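Local atomic coordinates of Amy13K (Eubacterium rectale DSM 17629, PDB entry 6B3P), a protein that probably binds starch through its family 26 carbohydrate-binding modules, as part of a surface-anchored alpha-amylase of a human gut bacterium. Residues I105-S110 with C165-N170; W190-G193 with T198-Y201; I116-W121 with V153-D158. All blocks are in the same frame, centred on the assembly; numbering follows the deposited sequence.

Interaction 1: I105-S110 with C165-N170; sequences IHYLAS and CIFNNN. With GLC (alpha-D-glucopyranose), chain D.
Cys165 opens the contact by setting its sulfur against the tip of Ile105, with SG 3.8 Å from Ile105 CD1. The next residue, Ile166, belongs to the other surface of its strand: there its CD1 approaches O2 of a glucose unit (chain D) at 3.7 Å, and Trp121 and Asn177 lie beside it. Phe167 turns back inward and carries the largest share of the contact. With CG beside its own backbone N (chi1 -69°), its ring lies under Tyr107, whose CB stands 3.4 Å from the ring centroid, almost on the normal, in a CH-pi contact. The favour is returned, for Phe167 CB sits over the face of the Tyr107 ring, 3.7 Å from its centroid. The two side chains thus run past each other in opposite directions, their planes within 6° of parallel but slid so far apart that the rings barely overlap. At the rim of the Phe167 ring, in its plane, Ile105 CG2 meets CZ at 3.6 Å. Contacts of this kind join the two sheets of the beta-sandwich, the fold of this starch-binding module: strands 105-108 and 165-168 belong to different sheets, their axes 9.1 Å apart and inclined at 33°, with no hydrogen bond between them. Were Phe167 replaced by an alanine, Tyr107 CB and Ile105 CG2 would probably lose the ring they pack on, and a gap would open between the sheets. The phenol end of Tyr107 is fixed separately, by a hydrogen bond from OH to the carbonyl O of Gly193. At the end of the strand Asn168 points away from the interface and forms an Asx turn, its OD1 using an in-plane lone pair to accept from Asn170 N at 2.9 Å.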
loop_
_atom_site.group_PDB
_atom_site.type_symbol
_atom_site.label_atom_id
_atom_site.label_comp_id
_atom_site.label_asym_id
_atom_site.label_seq_id
_atom_site.Cartn_x
_atom_site.Cartn_y
_atom_site.Cartn_z
ATOM N N ILE A 105 -7.541 -2.269 2.580
ATOM C CA ILE A 105 -7.451 -2.639 3.988
ATOM C C ILE A 105 -8.012 -4.039 4.214
ATOM O O ILE A 105 -9.170 -4.316 3.891
ATOM C CB ILE A 105 -8.198 -1.634 4.886
ATOM C CG1 ILE A 105 -7.722 -0.207 4.600
ATOM C CG2 ILE A 105 -7.975 -1.969 6.358
ATOM C CD1 ILE A 105 -8.598 0.874 5.205
ATOM N N HIS A 106 -7.176 -4.911 4.770
ATOM C CA HIS A 106 -7.556 -6.285 5.070
ATOM C C HIS A 106 -7.888 -6.433 6.550
ATOM O O HIS A 106 -7.125 -5.984 7.406
ATOM C CB HIS A 106 -6.429 -7.252 4.697
ATOM C CG HIS A 106 -5.938 -7.098 3.291
ATOM N ND1 HIS A 106 -6.714 -7.401 2.193
ATOM C CD2 HIS A 106 -4.745 -6.682 2.803
ATOM C CE1 HIS A 106 -6.023 -7.175 1.091
ATOM N NE2 HIS A 106 -4.824 -6.738 1.434
ATOM N N TYR A 107 -9.025 -7.057 6.848
ATOM C CA TYR A 107 -9.406 -7.328 8.230
ATOM C C TYR A 107 -9.575 -8.819 8.494
ATOM O O TYR A 107 -10.261 -9.520 7.751
ATOM C CB TYR A 107 -10.700 -6.607 8.593
ATOM C CG TYR A 107 -11.110 -6.849 10.025
ATOM C CD1 TYR A 107 -10.327 -6.386 11.074
ATOM C CD2 TYR A 107 -12.270 -7.548 10.330
ATOM C CE1 TYR A 107 -10.689 -6.607 12.388
ATOM C CE2 TYR A 107 -12.642 -7.775 11.642
ATOM C CZ TYR A 107 -11.847 -7.303 12.666
ATOM O OH TYR A 107 -12.214 -7.524 13.973
ATOM N N LEU A 108 -8.954 -9.284 9.572
ATOM C CA LEU A 108 -9.050 -10.675 9.987
ATOM C C LEU A 108 -10.218 -10.873 10.945
ATOM O O LEU A 108 -10.119 -10.552 12.129
ATOM C CB LEU A 108 -7.754 -11.120 10.657
ATOM C CG LEU A 108 -7.736 -12.535 11.235
ATOM C CD1 LEU A 108 -7.954 -13.567 10.145
ATOM C CD2 LEU A 108 -6.422 -12.773 11.947
ATOM N N ALA A 109 -11.319 -11.406 10.430
ATOM C CA ALA A 109 -12.490 -11.673 11.255
ATOM C C ALA A 109 -12.336 -12.995 11.997
ATOM O O ALA A 109 -12.115 -14.042 11.384
ATOM C CB ALA A 109 -13.746 -11.689 10.405
ATOM N N SER A 110 -12.451 -12.934 13.321
ATOM C CA SER A 110 -12.358 -14.117 14.170
ATOM C C SER A 110 -13.514 -14.168 15.160
ATOM O O SER A 110 -13.623 -13.320 16.047
ATOM C CB SER A 110 -11.032 -14.138 14.930
ATOM O OG SER A 110 -11.082 -15.051 16.014
ATOM N N CYS A 165 -11.720 4.344 9.592
ATOM C CA CYS A 165 -12.739 3.328 9.378
ATOM C C CYS A 165 -12.824 2.344 10.540
ATOM O O CYS A 165 -11.951 2.303 11.407
ATOM C CB CYS A 165 -12.477 2.570 8.074
ATOM S SG CYS A 165 -11.010 1.520 8.102
ATOM N N ILE A 166 -13.900 1.563 10.546
ATOM C CA ILE A 166 -14.155 0.572 11.583
ATOM C C ILE A 166 -14.713 -0.694 10.948
ATOM O O ILE A 166 -15.627 -0.625 10.127
ATOM C CB ILE A 166 -15.160 1.095 12.637
ATOM C CG1 ILE A 166 -14.581 2.290 13.395
ATOM C CG2 ILE A 166 -15.546 -0.010 13.625
ATOM C CD1 ILE A 166 -15.624 3.067 14.166
ATOM N N PHE A 167 -14.163 -1.845 11.323
ATOM C CA PHE A 167 -14.720 -3.126 10.904
ATOM C C PHE A 167 -15.667 -3.626 11.990
ATOM O O PHE A 167 -15.389 -3.459 13.174
ATOM C CB PHE A 167 -13.612 -4.146 10.634
ATOM C CG PHE A 167 -12.777 -3.830 9.421
ATOM C CD1 PHE A 167 -13.199 -4.209 8.156
ATOM C CD2 PHE A 167 -11.573 -3.156 9.546
ATOM C CE1 PHE A 167 -12.436 -3.923 7.038
ATOM C CE2 PHE A 167 -10.806 -2.865 8.430
ATOM C CZ PHE A 167 -11.238 -3.249 7.176
ATOM N N ASN A 168 -16.785 -4.227 11.588
ATOM C CA ASN A 168 -17.790 -4.686 12.544
ATOM C C ASN A 168 -18.715 -5.741 11.944
ATOM O O ASN A 168 -18.654 -6.018 10.746
ATOM C CB ASN A 168 -18.621 -3.503 13.052
ATOM C CG ASN A 168 -19.512 -2.910 11.976
ATOM O OD1 ASN A 168 -20.597 -3.422 11.700
ATOM N ND2 ASN A 168 -19.063 -1.818 11.372
ATOM N N ASN A 169 -19.568 -6.323 12.786
ATOM C CA ASN A 169 -20.532 -7.330 12.345
ATOM C C ASN A 169 -21.981 -6.875 12.504
ATOM O O ASN A 169 -22.905 -7.668 12.325
ATOM C CB ASN A 169 -20.318 -8.644 13.109
ATOM C CG ASN A 169 -20.516 -8.499 14.611
ATOM O OD1 ASN A 169 -20.882 -7.434 15.109
ATOM N ND2 ASN A 169 -20.276 -9.584 15.341
ATOM N N ASN A 170 -22.170 -5.597 12.822
ATOM C CA ASN A 170 -23.500 -5.051 13.074
ATOM C C ASN A 170 -24.229 -5.840 14.156
ATOM O O ASN A 170 -25.431 -6.087 14.052
ATOM C CB ASN A 170 -24.328 -5.047 11.787
ATOM C CG ASN A 170 -25.556 -4.161 11.883
ATOM O OD1 ASN A 170 -25.631 -3.273 12.733
ATOM N ND2 ASN A 170 -26.528 -4.397 11.010
HETATM C C1 GLC D . -17.561 6.171 14.862
HETATM C C2 GLC D . -16.390 6.441 15.765
HETATM C C3 GLC D . -16.439 7.855 16.287
HETATM C C4 GLC D . -16.580 8.829 15.152
HETATM C C5 GLC D . -17.783 8.470 14.320
HETATM C C6 GLC D . -17.960 9.417 13.154
HETATM O O2 GLC D . -16.374 5.503 16.809
HETATM O O3 GLC D . -15.265 8.143 16.980
HETATM O O4 GLC D . -16.631 10.157 15.660
HETATM O O5 GLC D . -17.627 7.153 13.855
HETATM O O6 GLC D . -19.119 9.164 12.400
#

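Interaction 2: W190-G193 with T198-Y201; sequences WVTG and TTVY
Tyr201 lays its side chain across the backbone of Trp190 and on to Thr192: the two CB atoms of Tyr201 and Trp190 stand 4.1 Å apart, and Thr192 OG1 reaches the edge of the phenol ring, 3.7 Å from Tyr201 CE2. The pairing is that of an antiparallel beta hairpin, strands 188-192 and 199-201, at one border of a sandwich sheet. Trp190 with Tyr201 and Thr192 with Thr199 are hydrogen-bonded pairs, each closed by two nearly straight backbone bonds; that from Tyr201 N to Trp190 O is 2.7 Å long. Between them, Val191 and Val200 form a non-hydrogen-bonded pair and put their side chains on the other face, where Val191 CG1 also meets Thr198 CG2 at 3.8 Å and both valines touch Ile178 of the facing sheet. Trp190 is buried on the face it shares with Thr192, Thr199 and Tyr201, with Trp208 edge-to-face against it. The Thr192 hydroxyl is set between its backbone N and carbonyl carbon (chi1 61°). One water joins it to Tyr201 OH, while a second bridges Thr192 OG1 and Thr199 OG1, 2.9 Å from each oxygen.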
loop_
_atom_site.group_PDB
_atom_site.type_symbol
_atom_site.label_atom_id
_atom_site.label_comp_id
_atom_site.label_asym_id
_atom_site.label_seq_id
_atom_site.Cartn_x
_atom_site.Cartn_y
_atom_site.Cartn_z
ATOM N N TRP A 190 -3.174 -4.084 7.060
ATOM C CA TRP A 190 -3.764 -5.290 7.632
ATOM C C TRP A 190 -4.217 -5.004 9.060
ATOM O O TRP A 190 -3.466 -4.428 9.848
ATOM C CB TRP A 190 -2.763 -6.446 7.618
ATOM C CG TRP A 190 -2.402 -6.922 6.248
ATOM C CD1 TRP A 190 -2.948 -7.977 5.578
ATOM C CD2 TRP A 190 -1.411 -6.363 5.378
ATOM N NE1 TRP A 190 -2.360 -8.110 4.343
ATOM C CE2 TRP A 190 -1.412 -7.132 4.197
ATOM C CE3 TRP A 190 -0.523 -5.289 5.484
ATOM C CZ2 TRP A 190 -0.561 -6.858 3.128
ATOM C CZ3 TRP A 190 0.323 -5.020 4.420
ATOM C CH2 TRP A 190 0.297 -5.801 3.260
ATOM N N VAL A 191 -5.439 -5.412 9.393
ATOM C CA VAL A 191 -6.003 -5.139 10.713
ATOM C C VAL A 191 -6.487 -6.418 11.392
ATOM O O VAL A 191 -7.101 -7.278 10.761
ATOM C CB VAL A 191 -7.174 -4.138 10.627
ATOM C CG1 VAL A 191 -7.659 -3.751 12.023
ATOM C CG2 VAL A 191 -6.756 -2.896 9.848
ATOM N N THR A 192 -6.190 -6.532 12.684
ATOM C CA THR A 192 -6.663 -7.644 13.501
ATOM C C THR A 192 -7.217 -7.146 14.829
ATOM O O THR A 192 -6.844 -6.073 15.304
ATOM C CB THR A 192 -5.539 -8.657 13.791
ATOM O OG1 THR A 192 -4.489 -8.010 14.521
ATOM C CG2 THR A 192 -4.981 -9.230 12.499
ATOM N N GLY A 193 -8.106 -7.934 15.424
ATOM C CA GLY A 193 -8.601 -7.658 16.758
ATOM C C GLY A 193 -9.936 -6.946 16.773
ATOM O O GLY A 193 -10.568 -6.760 15.733
ATOM N N THR A 198 -7.271 -3.772 18.964
ATOM C CA THR A 198 -7.102 -3.572 17.527
ATOM C C THR A 198 -5.650 -3.246 17.182
ATOM O O THR A 198 -5.059 -2.329 17.753
ATOM C CB THR A 198 -8.016 -2.443 17.009
ATOM O OG1 THR A 198 -9.382 -2.752 17.313
ATOM C CG2 THR A 198 -7.867 -2.265 15.499
ATOM N N THR A 199 -5.091 -4.005 16.242
ATOM C CA THR A 199 -3.719 -3.805 15.784
ATOM C C THR A 199 -3.682 -3.575 14.273
ATOM O O THR A 199 -4.297 -4.320 13.512
ATOM C CB THR A 199 -2.826 -5.012 16.130
ATOM O OG1 THR A 199 -3.033 -5.393 17.495
ATOM C CG2 THR A 199 -1.360 -4.672 15.917
ATOM N N VAL A 200 -2.954 -2.542 13.854
ATOM C CA VAL A 200 -2.823 -2.197 12.439
ATOM C C VAL A 200 -1.397 -2.448 11.949
ATOM O O VAL A 200 -0.442 -1.882 12.485
ATOM C CB VAL A 200 -3.193 -0.721 12.177
ATOM C CG1 VAL A 200 -3.106 -0.402 10.687
ATOM C CG2 VAL A 200 -4.589 -0.419 12.703
ATOM N N TYR A 201 -1.268 -3.291 10.927
ATOM C CA TYR A 201 0.030 -3.618 10.343
ATOM C C TYR A 201 0.226 -2.944 8.986
ATOM O O TYR A 201 -0.686 -2.914 8.158
ATOM C CB TYR A 201 0.177 -5.132 10.191
ATOM C CG TYR A 201 0.083 -5.894 11.487
ATOM C CD1 TYR A 201 1.172 -5.973 12.344
ATOM C CD2 TYR A 201 -1.089 -6.543 11.852
ATOM C CE1 TYR A 201 1.096 -6.669 13.533
ATOM C CE2 TYR A 201 -1.176 -7.245 13.039
ATOM C CZ TYR A 201 -0.080 -7.305 13.876
ATOM O OH TYR A 201 -0.160 -8.002 15.059
HETATM O O HOH W 1 -2.257 -9.498 15.423
HETATM O O HOH W 2 -5.032 -7.452 17.331
#

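Interaction 3: I116-W121 with V153-D158; sequences IYNYMW and VVYTQD. With GLC (alpha-D-glucopyranose), chain D; GLC (alpha-D-glucopyranose), chain B; FMT (formic acid), chain T.
Behind the glucan-binding surface of the second starch-binding module, in the core of its beta-sandwich, Asn118 and Met120 on one sheet meet Tyr155 on the other, one at its edge and one over its face. Strand 116-121 serves both sides of its sheet. On the outer side Tyr119 OH hydrogen-bonds O6 of a glucose unit (chain D) at 2.7 Å, the sugar oxygen lying in the plane of the phenol ring, and the Trp121 indole offers one face to the same sugar, in the manner of aromatic platforms in carbohydrate-binding modules. Trp136, Ile166, Gln174 and Asn177 complete this pocket. On the inner side Asn118 and Tyr155 approach from opposite directions. Asn118, with CG anti to the backbone N (chi1 -176°), projects into the sandwich and presents OD1 to the phenol edge, in the ring plane, while the amide is turned 46° from that ring. Tyr155 OH donates to Asn118 OD1; the separation of 2.4 Å is so short that its exact value is doubtful. The amide also rests on Val153, whose CG1 is 4.0 Å from Asn118 ND2. Met120 takes the face of the ring rather than the edge. Its CG stands 4.0 Å from the ring centroid, nearer the rim than the centre, and CB lies 3.6 Å from Tyr155 CZ. Bends at both chi2 and chi3 fold the thioether back along the phenol, in a Met-aromatic contact with SD 5.0 Å from the centroid. The tyrosine is thereby packed on one face by methionine and held at its polar end by the amide. On the strand of Tyr155, a formic acid molecule, probably left from crystallisation, accepts a hydrogen bond through its O1 from Val154 N, at 3.1 Å.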
loop_
_atom_site.group_PDB
_atom_site.type_symbol
_atom_site.label_atom_id
_atom_site.label_comp_id
_atom_site.label_asym_id
_atom_site.label_seq_id
_atom_site.Cartn_x
_atom_site.Cartn_y
_atom_site.Cartn_z
ATOM N N ILE A 116 -19.579 -9.255 7.540
ATOM C CA ILE A 116 -18.692 -8.205 8.023
ATOM C C ILE A 116 -18.962 -6.896 7.292
ATOM O O ILE A 116 -19.254 -6.887 6.095
ATOM C CB ILE A 116 -17.210 -8.595 7.842
ATOM C CG1 ILE A 116 -16.946 -9.990 8.421
ATOM C CG2 ILE A 116 -16.295 -7.558 8.489
ATOM C CD1 ILE A 116 -17.228 -10.112 9.909
ATOM N N TYR A 117 -18.858 -5.796 8.030
ATOM C CA TYR A 117 -19.089 -4.462 7.492
ATOM C C TYR A 117 -17.866 -3.578 7.704
ATOM O O TYR A 117 -17.075 -3.807 8.618
ATOM C CB TYR A 117 -20.306 -3.815 8.158
ATOM C CG TYR A 117 -21.611 -4.535 7.923
ATOM C CD1 TYR A 117 -21.977 -5.624 8.704
ATOM C CD2 TYR A 117 -22.485 -4.117 6.930
ATOM C CE1 TYR A 117 -23.174 -6.282 8.495
ATOM C CE2 TYR A 117 -23.684 -4.764 6.714
ATOM C CZ TYR A 117 -24.024 -5.847 7.500
ATOM O OH TYR A 117 -25.217 -6.498 7.290
ATOM N N ASN A 118 -17.715 -2.570 6.851
ATOM C CA ASN A 118 -16.743 -1.509 7.085
ATOM C C ASN A 118 -17.422 -0.152 7.075
ATOM O O ASN A 118 -18.079 0.218 6.101
ATOM C CB ASN A 118 -15.630 -1.537 6.040
ATOM C CG ASN A 118 -14.555 -0.501 6.314
ATOM O OD1 ASN A 118 -14.614 0.623 5.815
ATOM N ND2 ASN A 118 -13.571 -0.870 7.126
ATOM N N TYR A 119 -17.264 0.580 8.172
ATOM C CA TYR A 119 -17.805 1.924 8.300
ATOM C C TYR A 119 -16.669 2.927 8.144
ATOM O O TYR A 119 -15.626 2.772 8.771
ATOM C CB TYR A 119 -18.504 2.088 9.650
ATOM C CG TYR A 119 -18.968 3.492 9.932
ATOM C CD1 TYR A 119 -20.143 3.979 9.380
ATOM C CD2 TYR A 119 -18.232 4.332 10.752
ATOM C CE1 TYR A 119 -20.569 5.262 9.633
ATOM C CE2 TYR A 119 -18.650 5.620 11.012
ATOM C CZ TYR A 119 -19.820 6.082 10.447
ATOM O OH TYR A 119 -20.254 7.365 10.700
ATOM N N MET A 120 -16.873 3.941 7.304
ATOM C CA MET A 120 -15.803 4.863 6.923
ATOM C C MET A 120 -16.235 6.326 7.001
ATOM O O MET A 120 -17.364 6.670 6.649
ATOM C CB MET A 120 -15.325 4.543 5.503
ATOM C CG MET A 120 -14.082 5.305 5.062
ATOM S SD MET A 120 -14.420 6.974 4.463
ATOM C CE MET A 120 -15.289 6.635 2.932
ATOM N N TRP A 121 -15.322 7.181 7.457
ATOM C CA TRP A 121 -15.555 8.620 7.473
ATOM C C TRP A 121 -14.247 9.395 7.333
ATOM O O TRP A 121 -13.171 8.881 7.635
ATOM C CB TRP A 121 -16.276 9.038 8.760
ATOM C CG TRP A 121 -15.427 9.014 10.008
ATOM C CD1 TRP A 121 -14.872 10.090 10.643
ATOM C CD2 TRP A 121 -15.052 7.861 10.775
ATOM N NE1 TRP A 121 -14.174 9.678 11.751
ATOM C CE2 TRP A 121 -14.269 8.315 11.856
ATOM C CE3 TRP A 121 -15.300 6.491 10.653
ATOM C CZ2 TRP A 121 -13.732 7.448 12.806
ATOM C CZ3 TRP A 121 -14.765 5.633 11.597
ATOM C CH2 TRP A 121 -13.992 6.115 12.660
ATOM N N VAL A 153 -11.550 -4.446 2.033
ATOM C CA VAL A 153 -12.258 -3.250 1.602
ATOM C C VAL A 153 -11.266 -2.351 0.871
ATOM O O VAL A 153 -10.097 -2.261 1.250
ATOM C CB VAL A 153 -12.906 -2.492 2.784
ATOM C CG1 VAL A 153 -11.846 -1.939 3.725
ATOM C CG2 VAL A 153 -13.815 -1.379 2.272
ATOM N N VAL A 154 -11.743 -1.698 -0.182
ATOM C CA VAL A 154 -10.915 -0.818 -0.995
ATOM C C VAL A 154 -11.580 0.542 -1.131
ATOM O O VAL A 154 -12.714 0.640 -1.606
ATOM C CB VAL A 154 -10.668 -1.404 -2.404
ATOM C CG1 VAL A 154 -9.784 -0.471 -3.233
ATOM C CG2 VAL A 154 -10.043 -2.790 -2.306
ATOM N N TYR A 155 -10.870 1.583 -0.707
ATOM C CA TYR A 155 -11.341 2.954 -0.861
ATOM C C TYR A 155 -10.468 3.719 -1.849
ATOM O O TYR A 155 -9.251 3.804 -1.686
ATOM C CB TYR A 155 -11.377 3.663 0.492
ATOM C CG TYR A 155 -12.466 3.128 1.385
ATOM C CD1 TYR A 155 -13.800 3.378 1.100
ATOM C CD2 TYR A 155 -12.166 2.362 2.503
ATOM C CE1 TYR A 155 -14.805 2.885 1.903
ATOM C CE2 TYR A 155 -13.163 1.865 3.314
ATOM C CZ TYR A 155 -14.481 2.128 3.010
ATOM O OH TYR A 155 -15.476 1.632 3.820
ATOM N N THR A 156 -11.114 4.266 -2.875
ATOM C CA THR A 156 -10.436 4.995 -3.939
ATOM C C THR A 156 -10.780 6.473 -3.873
ATOM O O THR A 156 -11.953 6.825 -3.794
ATOM C CB THR A 156 -10.832 4.451 -5.324
ATOM O OG1 THR A 156 -10.551 3.048 -5.389
ATOM C CG2 THR A 156 -10.074 5.174 -6.430
ATOM N N GLN A 157 -9.762 7.330 -3.925
ATOM C CA GLN A 157 -9.963 8.778 -3.920
ATOM C C GLN A 157 -9.187 9.452 -5.044
ATOM O O GLN A 157 -8.196 8.910 -5.532
ATOM C CB GLN A 157 -9.533 9.383 -2.584
ATOM C CG GLN A 157 -10.145 8.728 -1.361
ATOM C CD GLN A 157 -9.651 9.349 -0.072
ATOM O OE1 GLN A 157 -10.129 10.403 0.343
ATOM N NE2 GLN A 157 -8.682 8.700 0.565
ATOM N N ASP A 158 -9.641 10.636 -5.443
ATOM C CA ASP A 158 -8.936 11.429 -6.444
ATOM C C ASP A 158 -7.767 12.190 -5.826
ATOM O O ASP A 158 -6.847 12.606 -6.533
ATOM C CB ASP A 158 -9.889 12.414 -7.123
ATOM C CG ASP A 158 -10.958 11.718 -7.945
ATOM O OD1 ASP A 158 -10.906 10.477 -8.065
ATOM O OD2 ASP A 158 -11.849 12.410 -8.480
HETATM C C1 GLC D . -17.561 6.171 14.862
HETATM C C2 GLC D . -16.390 6.441 15.765
HETATM C C3 GLC D . -16.439 7.855 16.287
HETATM C C4 GLC D . -16.580 8.829 15.152
HETATM C C5 GLC D . -17.783 8.470 14.320
HETATM C C6 GLC D . -17.960 9.417 13.154
HETATM O O2 GLC D . -16.374 5.503 16.809
HETATM O O3 GLC D . -15.265 8.143 16.980
HETATM O O4 GLC D . -16.631 10.157 15.660
HETATM O O5 GLC D . -17.627 7.153 13.855
HETATM O O6 GLC D . -19.119 9.164 12.400
HETATM C C1 GLC B . -21.879 3.432 15.927
HETATM C C2 GLC B . -20.494 2.940 16.315
HETATM C C3 GLC B . -19.541 4.067 16.551
HETATM C C4 GLC B . -19.559 4.990 15.373
HETATM C C5 GLC B . -20.968 5.455 15.081
HETATM C C6 GLC B . -21.030 6.344 13.868
HETATM O O1 GLC B . -22.597 3.990 17.031
HETATM O O2 GLC B . -20.542 2.179 17.477
HETATM O O3 GLC B . -18.228 3.587 16.723
HETATM O O4 GLC B . -18.724 6.085 15.666
HETATM O O5 GLC B . -21.763 4.341 14.853
HETATM O O6 GLC B . -22.289 6.916 13.699
HETATM C C FMT T . -14.919 -2.323 -1.884
HETATM O O1 FMT T . -14.034 -3.161 -1.718
HETATM O O2 FMT T . -15.005 -1.324 -1.173
#

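In the fold
Interactions 1 and 3 span the same sandwich, each joining one strand of the 101-108/150-157 sheet to one of the 116-121/163-168 sheet, with centres 11 Å apart. Along the chain interaction 3 is nested within the loop that interaction 1 closes; interaction 2 follows, in series. Rather than crossing the sandwich, interaction 2 extends the first sheet, where strand 188-192 runs beside 101-108; its centre is 9 Å from that of interaction 1 and 16 Å from that of interaction 3. Strands 116-121 and 163-168, neighbours in the second sheet, both touch the glucose unit of chain D, so the inward contacts back the surface that binds the glycan.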